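Cysteine synthase (Fusobacterium nucleatum subsp. nucleatum, PDB 5Z5C) probably makes or breaks down L-cysteine with the help of pyridoxal 5'-phosphate, releasing hydrogen sulfide in the breakdown reaction. Local coordinates at residues S48-A54 / N80-F85. Residue numbers count along the deposited sequence, not the author numbering.
Sequences SIKDRMA and NTGIAF. With PLP (pyridoxal-5'-phosphate), chain G.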
loop_
_atom_site.group_PDB
_atom_site.type_symbol
_atom_site.label_atom_id
_atom_site.label_comp_id
_atom_site.label_asym_id
_atom_site.label_seq_id
_atom_site.Cartn_x
_atom_site.Cartn_y
_atom_site.Cartn_z
ATOM N N SER B 48 -5.989 -2.497 0.688
ATOM C CA SER B 48 -7.382 -2.393 0.223
ATOM C C SER B 48 -8.403 -2.080 1.298
ATOM O O SER B 48 -8.220 -2.398 2.465
ATOM C CB SER B 48 -7.849 -3.671 -0.526
ATOM O OG SER B 48 -8.451 -4.649 0.311
ATOM N N ILE B 49 -9.549 -1.562 0.849
ATOM C CA ILE B 49 -10.724 -1.435 1.714
ATOM C C ILE B 49 -11.124 -2.743 2.432
ATOM O O ILE B 49 -11.674 -2.696 3.536
ATOM C CB ILE B 49 -11.926 -0.850 0.909
ATOM C CG1 ILE B 49 -13.031 -0.272 1.829
ATOM C CG2 ILE B 49 -12.497 -1.878 -0.036
ATOM C CD1 ILE B 49 -14.157 0.410 1.044
ATOM N N LYS B 50 -10.838 -3.890 1.826
ATOM C CA LYS B 50 -11.196 -5.186 2.406
ATOM C C LYS B 50 -10.537 -5.463 3.759
ATOM O O LYS B 50 -11.094 -6.235 4.575
ATOM C CB LYS B 50 -10.904 -6.341 1.459
ATOM C CG LYS B 50 -11.565 -6.224 0.087
ATOM C CD LYS B 50 -13.074 -6.225 0.166
ATOM C CE LYS B 50 -13.627 -5.694 -1.123
ATOM N NZ LYS B 50 -13.486 -6.675 -2.230
ATOM N N ASP B 51 -9.414 -4.794 4.028
ATOM C CA ASP B 51 -8.786 -4.872 5.349
ATOM C C ASP B 51 -9.713 -4.386 6.478
ATOM O O ASP B 51 -9.698 -4.975 7.544
ATOM C CB ASP B 51 -7.494 -4.052 5.416
ATOM C CG ASP B 51 -6.400 -4.590 4.508
ATOM O OD1 ASP B 51 -6.118 -5.806 4.570
ATOM O OD2 ASP B 51 -5.819 -3.790 3.749
ATOM N N ARG B 52 -10.483 -3.319 6.242
ATOM C CA ARG B 52 -11.413 -2.792 7.236
ATOM C C ARG B 52 -12.470 -3.864 7.573
ATOM O O ARG B 52 -12.805 -4.083 8.720
ATOM C CB ARG B 52 -12.172 -1.596 6.705
ATOM C CG ARG B 52 -11.322 -0.362 6.447
ATOM C CD ARG B 52 -12.177 0.684 5.800
ATOM N NE ARG B 52 -11.506 1.941 5.589
ATOM C CZ ARG B 52 -11.624 2.993 6.378
ATOM N NH1 ARG B 52 -12.235 2.880 7.554
ATOM N NH2 ARG B 52 -11.074 4.136 6.028
ATOM N N MET B 53 -12.929 -4.529 6.521
ATOM C CA MET B 53 -13.979 -5.507 6.561
ATOM C C MET B 53 -13.511 -6.802 7.223
ATOM O O MET B 53 -14.224 -7.334 8.050
ATOM C CB MET B 53 -14.451 -5.788 5.141
ATOM C CG MET B 53 -15.700 -6.634 5.073
ATOM S SD MET B 53 -15.418 -8.404 4.955
ATOM C CE MET B 53 -15.116 -8.563 3.196
ATOM N N ALA B 54 -12.353 -7.314 6.824
ATOM C CA ALA B 54 -11.778 -8.500 7.452
ATOM C C ALA B 54 -11.498 -8.327 8.957
ATOM O O ALA B 54 -11.783 -9.239 9.764
ATOM C CB ALA B 54 -10.517 -8.967 6.728
ATOM N N ASN B 80 -8.946 -9.195 -3.266
ATOM C CA ASN B 80 -8.614 -8.458 -2.024
ATOM C C ASN B 80 -9.162 -9.075 -0.715
ATOM O O ASN B 80 -8.597 -8.879 0.349
ATOM C CB ASN B 80 -9.081 -7.012 -2.157
ATOM C CG ASN B 80 -8.148 -6.159 -3.006
ATOM O OD1 ASN B 80 -6.927 -6.326 -2.972
ATOM N ND2 ASN B 80 -8.719 -5.214 -3.760
ATOM N N THR B 81 -10.267 -9.806 -0.781
ATOM C CA THR B 81 -10.801 -10.492 0.414
ATOM C C THR B 81 -9.905 -11.638 0.907
ATOM O O THR B 81 -9.651 -11.750 2.097
ATOM C CB THR B 81 -12.225 -11.013 0.133
ATOM O OG1 THR B 81 -13.052 -9.899 -0.194
ATOM C CG2 THR B 81 -12.794 -11.716 1.335
ATOM N N GLY B 82 -9.415 -12.458 -0.020
ATOM C CA GLY B 82 -8.497 -13.503 0.330
ATOM C C GLY B 82 -7.237 -12.906 0.927
ATOM O O GLY B 82 -6.740 -13.395 1.941
ATOM N N ILE B 83 -6.756 -11.818 0.303
ATOM C CA ILE B 83 -5.529 -11.168 0.755
ATOM C C ILE B 83 -5.725 -10.673 2.199
ATOM O O ILE B 83 -4.923 -10.973 3.057
ATOM C CB ILE B 83 -5.087 -10.024 -0.201
ATOM C CG1 ILE B 83 -4.676 -10.574 -1.576
ATOM C CG2 ILE B 83 -3.903 -9.272 0.371
ATOM C CD1 ILE B 83 -4.523 -9.518 -2.679
ATOM N N ALA B 84 -6.828 -9.992 2.454
ATOM C CA ALA B 84 -7.116 -9.378 3.748
ATOM C C ALA B 84 -7.336 -10.369 4.916
ATOM O O ALA B 84 -6.818 -10.173 6.024
ATOM C CB ALA B 84 -8.319 -8.464 3.602
ATOM N N PHE B 85 -8.142 -11.417 4.660
ATOM C CA PHE B 85 -8.330 -12.465 5.646
ATOM C C PHE B 85 -7.048 -13.268 5.806
ATOM O O PHE B 85 -6.755 -13.693 6.915
ATOM C CB PHE B 85 -9.519 -13.422 5.309
ATOM C CG PHE B 85 -10.869 -12.859 5.687
ATOM C CD1 PHE B 85 -11.288 -12.863 7.002
ATOM C CD2 PHE B 85 -11.676 -12.239 4.733
ATOM C CE1 PHE B 85 -12.519 -12.327 7.360
ATOM C CE2 PHE B 85 -12.922 -11.715 5.081
ATOM C CZ PHE B 85 -13.343 -11.764 6.397
HETATM N N1 PLP G . -13.051 -2.916 -5.845
HETATM C C2 PLP G . -12.082 -3.762 -5.426
HETATM C C2A PLP G . -10.654 -3.623 -5.875
HETATM C C3 PLP G . -12.434 -4.852 -4.499
HETATM O O3 PLP G . -11.499 -5.721 -4.064
HETATM C C4 PLP G . -13.838 -4.994 -4.068
HETATM C C4A PLP G . -14.229 -6.083 -3.146
HETATM C C5 PLP G . -14.806 -4.009 -4.589
HETATM C C6 PLP G . -14.347 -3.023 -5.461
HETATM C C5A PLP G . -16.260 -4.111 -4.177
HETATM O O4P PLP G . -16.466 -3.904 -2.771
HETATM P P PLP G . -17.604 -4.689 -1.938
HETATM O O1P PLP G . -17.145 -6.119 -1.905
HETATM O O2P PLP G . -17.646 -3.978 -0.608
HETATM O O3P PLP G . -18.859 -4.439 -2.749
HETATM O O HOH W 1 -6.580 -6.608 0.438
HETATM O O HOH W 2 -11.932 -9.525 -2.940
#
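In PLP enzymes a lysine carries the cofactor as an internal aldimine while neighbouring residues bind the ring; here two helix N-termini share these roles. Helices 50-57 and 80-91, the latter following strand 73-76 of a parallel sheet, meet in the buried interior. Covalent chemistry comes first: Lys50 NZ lies 1.3 Å from C4A of PLP, the Schiff base. From the other segment Asn80 ND2 donates a 2.8 Å hydrogen bond to PLP O3 and is also hydrogen-bonded to Asp303 OD2.

No direct hydrogen bond joins the segments; water does. One molecule lies 2.7 Å from Ser48 OG and 3.0 Å from Asn80 O, one of several acceptors competing for its protons. A second accepts from Thr81 N at 2.7 Å and, weakly, from Lys50 NZ at 3.3 Å. Ser48 and Asp51 form a capping box. Ser48 OG accepts a capping bond from Lys50 N (2.9 Å); separately, Ser48 N donates weakly to Asp51 OD2 (3.3 Å). Asp51 OD1 is hydrogen-bonded to Thr46 OG1.

Beyond the cofactor the contact turns apolar. The axes of 50-54 and 80-85 cross at -53°, 8.5 Å apart, and small residues meet between them: Ala54 CB lies 3.9 Å from Ala84 CB. The methyl of Ala54 sits squarely over the Phe85 ring, a CH-pi contact with CB 3.8 Å from the centroid, and Met53 SD makes an oblique Met-aromatic contact, 4.1 Å from Phe85 CE2. Nearer PLP, Lys50 CG packs on Asn80 CB at 3.4 Å.

Apolar packing is consistent with this spacing, while the N-terminal ends present the aldimine lysine and the partner of O3 to the same edge of the pyridine ring.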